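Local coordinates for protein ECL CdiI (Enterobacter cloacae subsp. cloacae, PDB 4NTQ) that serves as the immunity protein of a contact-dependent growth inhibition system, binding the CdiA ribosomal RNase toxin and protecting its own cell, at residues 14-19 against 33-38; 61-66 against 108-113; 78-83 against 91-96; 85-90 against 131-136. All blocks are in the same frame, centred on the assembly; numbering follows the deposited sequence.

How the contacts relate
From the N terminus, contact 1 comes first and pairs the open end of the hairpin of strands 16-25 and 28-35, away from its turn; it closes before any other contact opens. Contact 2 then ties strand 61-65 to the 3-10 turn that includes 109-111. Nested inside its loop, contact 3 zips strand 76-85 to strand 88-97, with 61-65 bonded along the other edge of 76-85. Contact 4 crosses both contacts 2 and 3, because its segments alternate with theirs; it adds strand 129-132 and the start of helix 133-144. Contacts 2, 3 and 4 thus share one four-stranded antiparallel sheet, and contact 1, on the other sheet, meets contact 2 through Leu34 and Pro35 packing on Val66 O.

Contact 1 (14-19 against 33-38); sequences EGELVQ and HLPLSY
Strands 16-19 and 33-35 run antiparallel but strongly splayed, at 126°, with Val18 opposite Pro35 in a non-hydrogen-bonded pair and Gln19 opposite Leu34 in a hydrogen-bonded one. Gln19 N gives to Leu34 O at 2.9 Å and Leu34 N returns to Gln19 O at 3.1 Å, each donor standing above the carbonyl plane. Beyond the strand end, Leu36 N reaches Leu17 O at 3.1 Å, nearly along the C=O axis. Leu36, its CG anti to the carbonyl carbon (chi1 -54°), lies across the backbone, CD1 4.0 Å from Val18 C, and CD2 approaches Gln19 CB at 4.0 Å. Val18 sets CG2 against His33 CB at 3.8 Å, the two side chains crossing obliquely. Glu16 runs extended beside Pro35, pointing the same way, and its OE1 comes within 3.4 Å of Pro35 CB, while OE2 is hydrogen-bonded to Tyr69 OH. Gln19 bends at chi2, and its NE2 hydrogen-bonds Gly8 O. The contact therefore rests on main-chain bonds with a thin apolar cover, and the polar ends of Glu16 and Gln19 find their partners beyond this end of the hairpin.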
# COMPACT_ATOMS: atom_id res chain seq x y z
N GLU B 14 12.79 6.95 7.79
CA GLU B 14 13.37 5.65 7.46
C GLU B 14 14.43 5.86 6.41
O GLU B 14 14.55 5.07 5.47
CB GLU B 14 12.30 4.66 6.99
CG GLU B 14 12.49 3.27 7.54
CD GLU B 14 12.42 3.24 9.06
OE1 GLU B 14 11.31 3.44 9.60
OE2 GLU B 14 13.47 3.00 9.71
N GLY B 15 15.18 6.94 6.56
CA GLY B 15 16.34 7.19 5.73
C GLY B 15 16.07 7.74 4.35
O GLY B 15 16.97 7.74 3.51
N GLU B 16 14.86 8.22 4.10
CA GLU B 16 14.56 8.86 2.81
C GLU B 16 13.44 9.91 2.87
O GLU B 16 12.65 9.94 3.82
CB GLU B 16 14.26 7.82 1.73
CG GLU B 16 13.02 7.01 1.96
CD GLU B 16 12.44 6.49 0.66
OE1 GLU B 16 12.45 7.25 -0.34
OE2 GLU B 16 11.98 5.33 0.64
N LEU B 17 13.39 10.77 1.86
CA LEU B 17 12.39 11.84 1.78
C LEU B 17 11.02 11.30 1.39
O LEU B 17 10.87 10.67 0.34
CB LEU B 17 12.80 12.90 0.77
CG LEU B 17 12.22 14.32 0.91
CD1 LEU B 17 12.69 14.99 2.21
CD2 LEU B 17 12.61 15.17 -0.31
N VAL B 18 10.03 11.55 2.23
CA VAL B 18 8.69 11.09 1.93
C VAL B 18 7.72 12.24 1.99
O VAL B 18 8.01 13.29 2.56
CB VAL B 18 8.24 9.98 2.89
CG1 VAL B 18 9.30 8.86 2.96
CG2 VAL B 18 7.97 10.56 4.27
N GLN B 19 6.57 12.03 1.38
CA GLN B 19 5.50 13.00 1.39
C GLN B 19 4.42 12.47 2.32
O GLN B 19 3.75 11.46 2.00
CB GLN B 19 4.93 13.18 -0.02
CG GLN B 19 3.70 14.05 -0.10
CD GLN B 19 3.91 15.40 0.56
OE1 GLN B 19 4.59 16.27 0.00
NE2 GLN B 19 3.33 15.59 1.74
N HIS B 33 3.13 7.47 3.92
CA HIS B 33 4.39 8.15 3.63
C HIS B 33 4.86 7.75 2.23
O HIS B 33 5.50 6.70 2.06
CB HIS B 33 5.46 7.78 4.66
CG HIS B 33 5.09 8.11 6.07
ND1 HIS B 33 5.64 7.46 7.16
CD2 HIS B 33 4.24 9.04 6.57
CE1 HIS B 33 5.13 7.97 8.28
NE2 HIS B 33 4.28 8.93 7.94
N LEU B 34 4.54 8.56 1.23
CA LEU B 34 4.86 8.25 -0.16
C LEU B 34 6.31 8.61 -0.44
O LEU B 34 6.68 9.78 -0.37
CB LEU B 34 3.94 9.02 -1.11
CG LEU B 34 2.57 8.42 -1.41
CD1 LEU B 34 1.75 8.23 -0.14
CD2 LEU B 34 1.81 9.27 -2.42
N PRO B 35 7.15 7.60 -0.74
CA PRO B 35 8.58 7.87 -1.01
C PRO B 35 8.77 8.63 -2.32
O PRO B 35 8.09 8.35 -3.32
CB PRO B 35 9.20 6.47 -1.11
CG PRO B 35 8.10 5.57 -1.46
CD PRO B 35 6.86 6.16 -0.79
N LEU B 36 9.70 9.58 -2.31
CA LEU B 36 9.90 10.49 -3.43
C LEU B 36 11.22 10.26 -4.16
O LEU B 36 11.63 11.07 -5.00
CB LEU B 36 9.86 11.94 -2.92
CG LEU B 36 8.63 12.34 -2.12
CD1 LEU B 36 8.81 13.74 -1.51
CD2 LEU B 36 7.41 12.31 -3.01
N SER B 37 11.91 9.18 -3.82
CA SER B 37 13.26 8.99 -4.36
C SER B 37 13.28 8.74 -5.88
O SER B 37 14.27 8.98 -6.54
CB SER B 37 14.03 7.91 -3.59
OG SER B 37 13.41 6.64 -3.75
N TYR B 38 12.16 8.27 -6.41
CA TYR B 38 12.03 7.96 -7.83
C TYR B 38 10.91 8.80 -8.48
O TYR B 38 11.12 9.45 -9.49
CB TYR B 38 11.77 6.46 -8.03
CG TYR B 38 11.68 6.00 -9.47
CD1 TYR B 38 12.82 5.88 -10.26
CD2 TYR B 38 10.47 5.64 -10.02
CE1 TYR B 38 12.74 5.45 -11.58
CE2 TYR B 38 10.37 5.20 -11.34
CZ TYR B 38 11.51 5.11 -12.10
OH TYR B 38 11.42 4.68 -13.39

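Contact 2 (61-66 against 108-113); sequences HSALAV and NINKFI
His61 carries the most buried surface, and its ring is held in two ways by the 3-10 turn that includes 109-111 and the residues that follow it. NE2 donates to Asn110 O at 2.8 Å along a straight bond (166°) that lies in the ring plane and meets a lone pair of the carbonyl. Over one face sits Ile113 CG2, 3.6 Å from the ring centroid and only 19° off the normal, a CH-pi contact offset toward the rim. The ring takes this place with CG in the crowded position between the backbone N and the carbonyl carbon (chi1 53°), and it and the Ile113 side chain slide past each other in opposite directions. Ala63 is the second centre. Its CB meets Ile113 CG1 at 3.6 Å and Ile109 CD1 at 3.7 Å, so the small methyl sits in the angle formed by two branched side chains; Ile109, fully extended, carries CD1 on to Ala65 CB as well. Asn110 bonds from both ends: its backbone O takes the imidazole, and OD1 accepts from Ala63 N at 2.7 Å in the plane of its carbonyl group. Asn110 ND2 is satisfied by Glu54 and Ser51 of helix 41-58, which fixes the orientation of the amide. Ala63 N belongs to strand 61-65, an outermost strand of its sheet in this chain, so a side-chain amide acts there as a strand's carbonyl would. Donation from NE2 requires a proton on that nitrogen, so the imidazole is either the neutral NE2-H form or the cation.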
# COMPACT_ATOMS: atom_id res chain seq x y z
N HIS B 61 -10.70 -3.06 -12.34
CA HIS B 61 -10.03 -2.56 -11.16
C HIS B 61 -9.05 -1.45 -11.47
O HIS B 61 -8.62 -1.30 -12.61
CB HIS B 61 -9.32 -3.68 -10.40
CG HIS B 61 -8.39 -4.50 -11.26
ND1 HIS B 61 -8.76 -5.72 -11.79
CD2 HIS B 61 -7.12 -4.27 -11.67
CE1 HIS B 61 -7.75 -6.21 -12.50
NE2 HIS B 61 -6.75 -5.35 -12.44
N SER B 62 -8.70 -0.67 -10.44
CA SER B 62 -7.70 0.39 -10.55
C SER B 62 -6.72 0.31 -9.40
O SER B 62 -7.08 0.52 -8.23
CB SER B 62 -8.37 1.77 -10.53
OG SER B 62 -8.94 2.06 -11.79
N ALA B 63 -5.48 -0.03 -9.71
CA ALA B 63 -4.47 -0.10 -8.67
C ALA B 63 -3.79 1.25 -8.55
O ALA B 63 -3.26 1.76 -9.55
CB ALA B 63 -3.46 -1.16 -8.99
N LEU B 64 -3.82 1.80 -7.33
CA LEU B 64 -3.18 3.08 -7.02
C LEU B 64 -1.94 2.85 -6.18
O LEU B 64 -2.04 2.57 -4.99
CB LEU B 64 -4.13 3.97 -6.19
CG LEU B 64 -5.53 4.21 -6.73
CD1 LEU B 64 -6.35 5.06 -5.76
CD2 LEU B 64 -5.47 4.88 -8.07
N ALA B 65 -0.76 2.99 -6.78
CA ALA B 65 0.49 2.78 -6.07
C ALA B 65 0.75 3.91 -5.06
O ALA B 65 0.56 5.08 -5.37
CB ALA B 65 1.66 2.68 -7.04
N VAL B 66 1.18 3.55 -3.86
CA VAL B 66 1.55 4.58 -2.89
C VAL B 66 3.00 4.40 -2.44
O VAL B 66 3.43 4.91 -1.40
CB VAL B 66 0.59 4.62 -1.72
CG1 VAL B 66 -0.81 5.02 -2.24
CG2 VAL B 66 0.57 3.30 -1.01
N ASN B 108 2.03 -0.69 -16.34
CA ASN B 108 1.33 -1.96 -16.44
C ASN B 108 0.72 -2.44 -15.12
O ASN B 108 0.29 -3.60 -15.03
CB ASN B 108 2.26 -3.06 -16.98
CG ASN B 108 2.69 -2.82 -18.42
OD1 ASN B 108 1.97 -2.20 -19.20
ND2 ASN B 108 3.89 -3.30 -18.76
N ILE B 109 0.69 -1.57 -14.11
CA ILE B 109 0.29 -1.97 -12.75
C ILE B 109 -1.05 -2.74 -12.66
O ILE B 109 -1.21 -3.62 -11.82
CB ILE B 109 0.26 -0.75 -11.79
CG1 ILE B 109 0.01 -1.19 -10.35
CG2 ILE B 109 -0.80 0.24 -12.19
CD1 ILE B 109 0.04 -0.04 -9.32
N ASN B 110 -2.00 -2.41 -13.53
CA ASN B 110 -3.30 -3.06 -13.44
C ASN B 110 -3.26 -4.52 -13.89
O ASN B 110 -4.13 -5.29 -13.51
CB ASN B 110 -4.38 -2.24 -14.15
CG ASN B 110 -4.89 -1.09 -13.30
OD1 ASN B 110 -5.02 -1.22 -12.09
ND2 ASN B 110 -5.16 0.04 -13.93
N LYS B 111 -2.25 -4.88 -14.69
CA LYS B 111 -2.01 -6.28 -15.07
C LYS B 111 -1.50 -7.11 -13.89
O LYS B 111 -1.64 -8.33 -13.89
CB LYS B 111 -1.00 -6.38 -16.23
CG LYS B 111 -1.44 -5.77 -17.55
CD LYS B 111 -2.71 -6.43 -18.09
CE LYS B 111 -2.49 -7.91 -18.40
NZ LYS B 111 -3.74 -8.58 -18.91
N PHE B 112 -0.91 -6.46 -12.89
CA PHE B 112 -0.29 -7.19 -11.78
C PHE B 112 -1.29 -7.46 -10.67
O PHE B 112 -0.96 -8.01 -9.63
CB PHE B 112 0.95 -6.44 -11.28
CG PHE B 112 2.08 -6.42 -12.27
CD1 PHE B 112 3.19 -7.24 -12.10
CD2 PHE B 112 2.00 -5.62 -13.40
CE1 PHE B 112 4.23 -7.23 -13.03
CE2 PHE B 112 3.03 -5.60 -14.34
CZ PHE B 112 4.15 -6.42 -14.15
N ILE B 113 -2.52 -7.08 -10.92
CA ILE B 113 -3.59 -7.19 -9.95
C ILE B 113 -4.58 -8.19 -10.49
O ILE B 113 -4.94 -8.10 -11.67
CB ILE B 113 -4.35 -5.85 -9.83
CG1 ILE B 113 -3.46 -4.79 -9.18
CG2 ILE B 113 -5.67 -6.04 -9.09
CD1 ILE B 113 -2.71 -5.28 -7.95

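Contact 3 (78-83 against 91-96); sequences FTWVLY and VQNNVI
Strands 78-83 and 91-96 are the two arms of an antiparallel beta hairpin at the middle of the four-stranded sheet. The Val81-Gln92 pair is regular: Val81 N gives to Gln92 O at 2.8 Å, in the carbonyl plane, and Gln92 N returns to Val81 O. At Thr79 the ladder gains two side-chain bonds. Thr79 holds OG1 in the crowded position between the backbone N and the carbonyl carbon (chi1 67°), which lets the hydroxyl donate to Asn94 O at 2.7 Å beside the bond from Thr79 N; Thr79 CG2 is thereby turned to Ile96 CD1. On the other face Trp80 and Asn93 stack, ring and amide planes 8° apart. Asn93 CG is anti to the backbone N (chi1 174°), and its CB lies 3.5 Å from the centroid of the six-membered ring, almost on the normal, a CH-pi contact. Val91 CG1 touches the ring edge at CE3, while farther along Val95 CG2 meets Phe78 CE1 at 3.5 Å, side by side. Around Asn93 and Val95 this face meets the toxin: Asn93 OD1 accepts from Arg222 NH1 of the CdiA chain, and Phe216 of that chain packs on Asn93 and Val95, while Trp80 also packs on Ile23 and Leu32 of the other sheet. Asn93 ND2, above the indole rim, donates to Thr79 O at 2.9 Å, the oxygen that also accepts from Asn94 N.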
# COMPACT_ATOMS: atom_id res chain seq x y z
N PHE B 78 3.55 -0.79 -2.22
CA PHE B 78 2.24 -0.76 -1.60
C PHE B 78 1.25 -0.16 -2.57
O PHE B 78 1.57 0.81 -3.27
CB PHE B 78 2.24 0.03 -0.29
CG PHE B 78 3.03 -0.61 0.80
CD1 PHE B 78 2.44 -1.52 1.66
CD2 PHE B 78 4.37 -0.32 0.97
CE1 PHE B 78 3.17 -2.12 2.66
CE2 PHE B 78 5.11 -0.92 1.97
CZ PHE B 78 4.50 -1.82 2.82
N THR B 79 0.06 -0.74 -2.63
CA THR B 79 -0.99 -0.22 -3.48
C THR B 79 -2.31 -0.22 -2.74
O THR B 79 -2.50 -0.97 -1.78
CB THR B 79 -1.19 -1.09 -4.71
OG1 THR B 79 -1.71 -2.36 -4.30
CG2 THR B 79 0.13 -1.29 -5.48
N TRP B 80 -3.21 0.64 -3.19
CA TRP B 80 -4.60 0.56 -2.80
C TRP B 80 -5.36 0.24 -4.08
O TRP B 80 -5.16 0.91 -5.10
CB TRP B 80 -5.06 1.84 -2.12
CG TRP B 80 -4.42 1.96 -0.73
CD1 TRP B 80 -3.13 2.30 -0.46
CD2 TRP B 80 -5.03 1.64 0.53
NE1 TRP B 80 -2.90 2.24 0.90
CE2 TRP B 80 -4.05 1.85 1.53
CE3 TRP B 80 -6.31 1.21 0.93
CZ2 TRP B 80 -4.30 1.65 2.88
CZ3 TRP B 80 -6.56 1.01 2.27
CH2 TRP B 80 -5.56 1.22 3.24
N VAL B 81 -6.18 -0.81 -4.02
CA VAL B 81 -6.79 -1.39 -5.21
C VAL B 81 -8.30 -1.22 -5.19
O VAL B 81 -8.96 -1.60 -4.22
CB VAL B 81 -6.46 -2.89 -5.28
CG1 VAL B 81 -7.24 -3.55 -6.39
CG2 VAL B 81 -4.96 -3.09 -5.47
N LEU B 82 -8.84 -0.65 -6.27
CA LEU B 82 -10.27 -0.35 -6.35
C LEU B 82 -10.93 -1.37 -7.26
O LEU B 82 -10.47 -1.60 -8.38
CB LEU B 82 -10.50 1.06 -6.90
CG LEU B 82 -10.32 2.26 -5.95
CD1 LEU B 82 -8.97 2.27 -5.25
CD2 LEU B 82 -10.51 3.54 -6.71
N TYR B 83 -12.00 -2.00 -6.78
CA TYR B 83 -12.72 -2.95 -7.61
C TYR B 83 -14.10 -2.38 -7.85
O TYR B 83 -14.79 -2.02 -6.91
CB TYR B 83 -12.84 -4.30 -6.90
CG TYR B 83 -11.56 -5.12 -6.82
CD1 TYR B 83 -11.11 -5.85 -7.92
CD2 TYR B 83 -10.85 -5.21 -5.62
CE1 TYR B 83 -9.96 -6.62 -7.84
CE2 TYR B 83 -9.67 -5.99 -5.52
CZ TYR B 83 -9.24 -6.68 -6.64
OH TYR B 83 -8.11 -7.45 -6.58
N VAL B 91 -12.36 -1.47 -1.90
CA VAL B 91 -10.99 -1.02 -1.83
C VAL B 91 -10.22 -1.93 -0.89
O VAL B 91 -10.64 -2.20 0.24
CB VAL B 91 -10.87 0.43 -1.30
CG1 VAL B 91 -9.44 0.94 -1.46
CG2 VAL B 91 -11.85 1.36 -2.01
N GLN B 92 -9.07 -2.38 -1.37
CA GLN B 92 -8.22 -3.28 -0.61
C GLN B 92 -6.83 -2.68 -0.62
O GLN B 92 -6.55 -1.79 -1.43
CB GLN B 92 -8.22 -4.68 -1.23
CG GLN B 92 -9.55 -5.38 -1.07
CD GLN B 92 -9.54 -6.82 -1.54
OE1 GLN B 92 -8.49 -7.43 -1.75
NE2 GLN B 92 -10.73 -7.39 -1.70
N ASN B 93 -5.98 -3.17 0.27
CA ASN B 93 -4.65 -2.62 0.43
C ASN B 93 -3.72 -3.79 0.24
O ASN B 93 -3.65 -4.68 1.09
CB ASN B 93 -4.52 -2.00 1.84
CG ASN B 93 -3.10 -1.52 2.17
OD1 ASN B 93 -2.68 -1.59 3.33
ND2 ASN B 93 -2.37 -1.01 1.16
N ASN B 94 -3.04 -3.82 -0.90
CA ASN B 94 -2.28 -5.01 -1.29
C ASN B 94 -0.86 -4.64 -1.55
O ASN B 94 -0.58 -3.59 -2.13
CB ASN B 94 -2.90 -5.68 -2.54
CG ASN B 94 -4.32 -6.15 -2.30
OD1 ASN B 94 -4.74 -6.33 -1.15
ND2 ASN B 94 -5.08 -6.34 -3.38
N VAL B 95 0.05 -5.50 -1.11
CA VAL B 95 1.46 -5.35 -1.42
C VAL B 95 1.76 -6.18 -2.65
O VAL B 95 1.48 -7.39 -2.67
CB VAL B 95 2.35 -5.86 -0.29
CG1 VAL B 95 3.79 -5.84 -0.72
CG2 VAL B 95 2.14 -5.03 0.94
N ILE B 96 2.33 -5.55 -3.68
CA ILE B 96 2.74 -6.28 -4.86
C ILE B 96 4.22 -6.68 -4.79
O ILE B 96 5.09 -5.83 -4.81
CB ILE B 96 2.55 -5.46 -6.11
CG1 ILE B 96 1.12 -4.93 -6.20
CG2 ILE B 96 2.85 -6.30 -7.31
CD1 ILE B 96 0.78 -4.43 -7.58

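Contact 4 (85-90 against 131-136); sequences EDEKVY and TDLNSV
Val89 overlaps the first turn of helix 133-144, its CG2 lying 3.8 Å from Leu133 CA and 3.9 Å from Val136 CG2, the two valines meeting tip to tip. CG1 of Val89 is anti to the backbone N (chi1 -175°), which puts CG2 beside that N and facing the helix. Leu133, with CG also anti to its N, sends CD1 toward Val89 CG2 and CD2 back over the turn at 85-88, where it meets Asp86 O at 3.6 Å. The bent chain of Glu87 crosses Leu133 obliquely. Three main-chain bonds underlie this packing. Val89 N gives to Thr131 O at 2.8 Å, nearly along the C=O axis, Thr131 N returns to Val89 O, and Leu133 N reaches Glu87 O at 2.9 Å from well above the carbonyl plane. Asp132 occupies the N-cap, its OD1 accepting weakly from Ser135 N, while Ser135 OG donates to Asp132 O and accepts from Thr131 OG1. A water held by Asp132 OD2 and Asn134 N, and weakly by Glu87 OE1, joins the two carboxylates, and it probably eases their like charges. On the inner side, Leu52 and Leu56 of helix 41-58 cover Val136 and Leu133. The arrangement is a strand-to-helix junction: a type II' turn closes the hairpin of strands 76-85 and 88-97, strand 129-132 pairs with the start of 88-97, and an Asp N-cap launches the C-terminal helix against the sheet.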
# COMPACT_ATOMS: atom_id res chain seq x y z
N GLU B 85 -18.00 -2.56 -8.85
CA GLU B 85 -19.21 -3.35 -9.04
C GLU B 85 -20.43 -2.46 -8.96
O GLU B 85 -20.83 -2.03 -7.87
CB GLU B 85 -19.32 -4.46 -8.01
CG GLU B 85 -18.32 -5.56 -8.23
CD GLU B 85 -18.46 -6.68 -7.22
OE1 GLU B 85 -19.61 -7.04 -6.86
OE2 GLU B 85 -17.41 -7.18 -6.79
N ASP B 86 -21.01 -2.20 -10.13
CA ASP B 86 -22.10 -1.23 -10.27
C ASP B 86 -21.74 0.16 -9.73
O ASP B 86 -20.80 0.78 -10.23
CB ASP B 86 -23.39 -1.81 -9.70
CG ASP B 86 -23.73 -3.16 -10.32
OD1 ASP B 86 -24.31 -4.02 -9.62
OD2 ASP B 86 -23.40 -3.35 -11.51
N GLU B 87 -22.48 0.66 -8.73
CA GLU B 87 -22.22 1.99 -8.17
C GLU B 87 -21.45 1.89 -6.86
O GLU B 87 -21.37 2.86 -6.10
CB GLU B 87 -23.52 2.75 -7.94
CG GLU B 87 -24.33 3.02 -9.20
CD GLU B 87 -23.70 4.07 -10.09
OE1 GLU B 87 -23.30 5.13 -9.56
OE2 GLU B 87 -23.59 3.84 -11.31
N LYS B 88 -20.89 0.72 -6.61
CA LYS B 88 -20.13 0.49 -5.39
C LYS B 88 -18.70 0.16 -5.75
O LYS B 88 -18.45 -0.51 -6.75
CB LYS B 88 -20.75 -0.64 -4.56
CG LYS B 88 -20.08 -0.84 -3.20
CD LYS B 88 -20.93 -1.68 -2.24
CE LYS B 88 -22.18 -0.94 -1.78
NZ LYS B 88 -22.90 -1.67 -0.71
N VAL B 89 -17.75 0.64 -4.95
CA VAL B 89 -16.34 0.40 -5.20
C VAL B 89 -15.71 -0.18 -3.95
O VAL B 89 -15.74 0.45 -2.90
CB VAL B 89 -15.59 1.70 -5.54
CG1 VAL B 89 -14.15 1.38 -5.91
CG2 VAL B 89 -16.28 2.43 -6.69
N TYR B 90 -15.16 -1.40 -4.07
CA TYR B 90 -14.45 -2.02 -2.95
C TYR B 90 -12.99 -1.64 -3.05
O TYR B 90 -12.45 -1.50 -4.15
CB TYR B 90 -14.62 -3.55 -2.93
CG TYR B 90 -16.07 -3.96 -2.83
CD1 TYR B 90 -16.72 -3.99 -1.59
CD2 TYR B 90 -16.81 -4.26 -3.97
CE1 TYR B 90 -18.07 -4.34 -1.50
CE2 TYR B 90 -18.15 -4.61 -3.89
CZ TYR B 90 -18.78 -4.64 -2.65
OH TYR B 90 -20.10 -4.98 -2.59
N THR B 131 -16.59 2.61 -0.93
CA THR B 131 -17.09 3.93 -1.21
C THR B 131 -17.88 3.88 -2.52
O THR B 131 -17.81 2.89 -3.24
CB THR B 131 -15.94 4.96 -1.30
OG1 THR B 131 -16.49 6.26 -1.46
CG2 THR B 131 -15.00 4.66 -2.48
N ASP B 132 -18.63 4.93 -2.83
CA ASP B 132 -19.51 4.90 -4.01
C ASP B 132 -18.73 5.27 -5.28
O ASP B 132 -17.67 5.88 -5.22
CB ASP B 132 -20.69 5.84 -3.81
CG ASP B 132 -20.29 7.29 -3.86
OD1 ASP B 132 -19.32 7.67 -3.19
OD2 ASP B 132 -20.93 8.06 -4.60
N LEU B 133 -19.27 4.90 -6.44
CA LEU B 133 -18.63 5.19 -7.72
C LEU B 133 -18.43 6.68 -7.93
O LEU B 133 -17.36 7.11 -8.36
CB LEU B 133 -19.45 4.63 -8.88
CG LEU B 133 -18.84 4.80 -10.26
CD1 LEU B 133 -17.41 4.25 -10.25
CD2 LEU B 133 -19.69 4.08 -11.30
N ASN B 134 -19.46 7.48 -7.63
CA ASN B 134 -19.37 8.93 -7.82
C ASN B 134 -18.17 9.55 -7.12
O ASN B 134 -17.56 10.50 -7.63
CB ASN B 134 -20.65 9.64 -7.35
CG ASN B 134 -21.76 9.59 -8.39
OD1 ASN B 134 -21.51 9.53 -9.59
ND2 ASN B 134 -23.00 9.64 -7.91
N SER B 135 -17.82 9.03 -5.95
CA SER B 135 -16.76 9.67 -5.19
C SER B 135 -15.42 9.34 -5.85
O SER B 135 -14.47 10.13 -5.78
CB SER B 135 -16.80 9.26 -3.72
OG SER B 135 -16.45 7.90 -3.58
N VAL B 136 -15.35 8.20 -6.53
CA VAL B 136 -14.14 7.84 -7.27
C VAL B 136 -14.04 8.65 -8.56
O VAL B 136 -12.96 9.10 -8.94
CB VAL B 136 -14.09 6.34 -7.58
CG1 VAL B 136 -12.89 6.03 -8.47
CG2 VAL B 136 -14.02 5.54 -6.28
O HOH W 1 -21.93 6.57 -6.88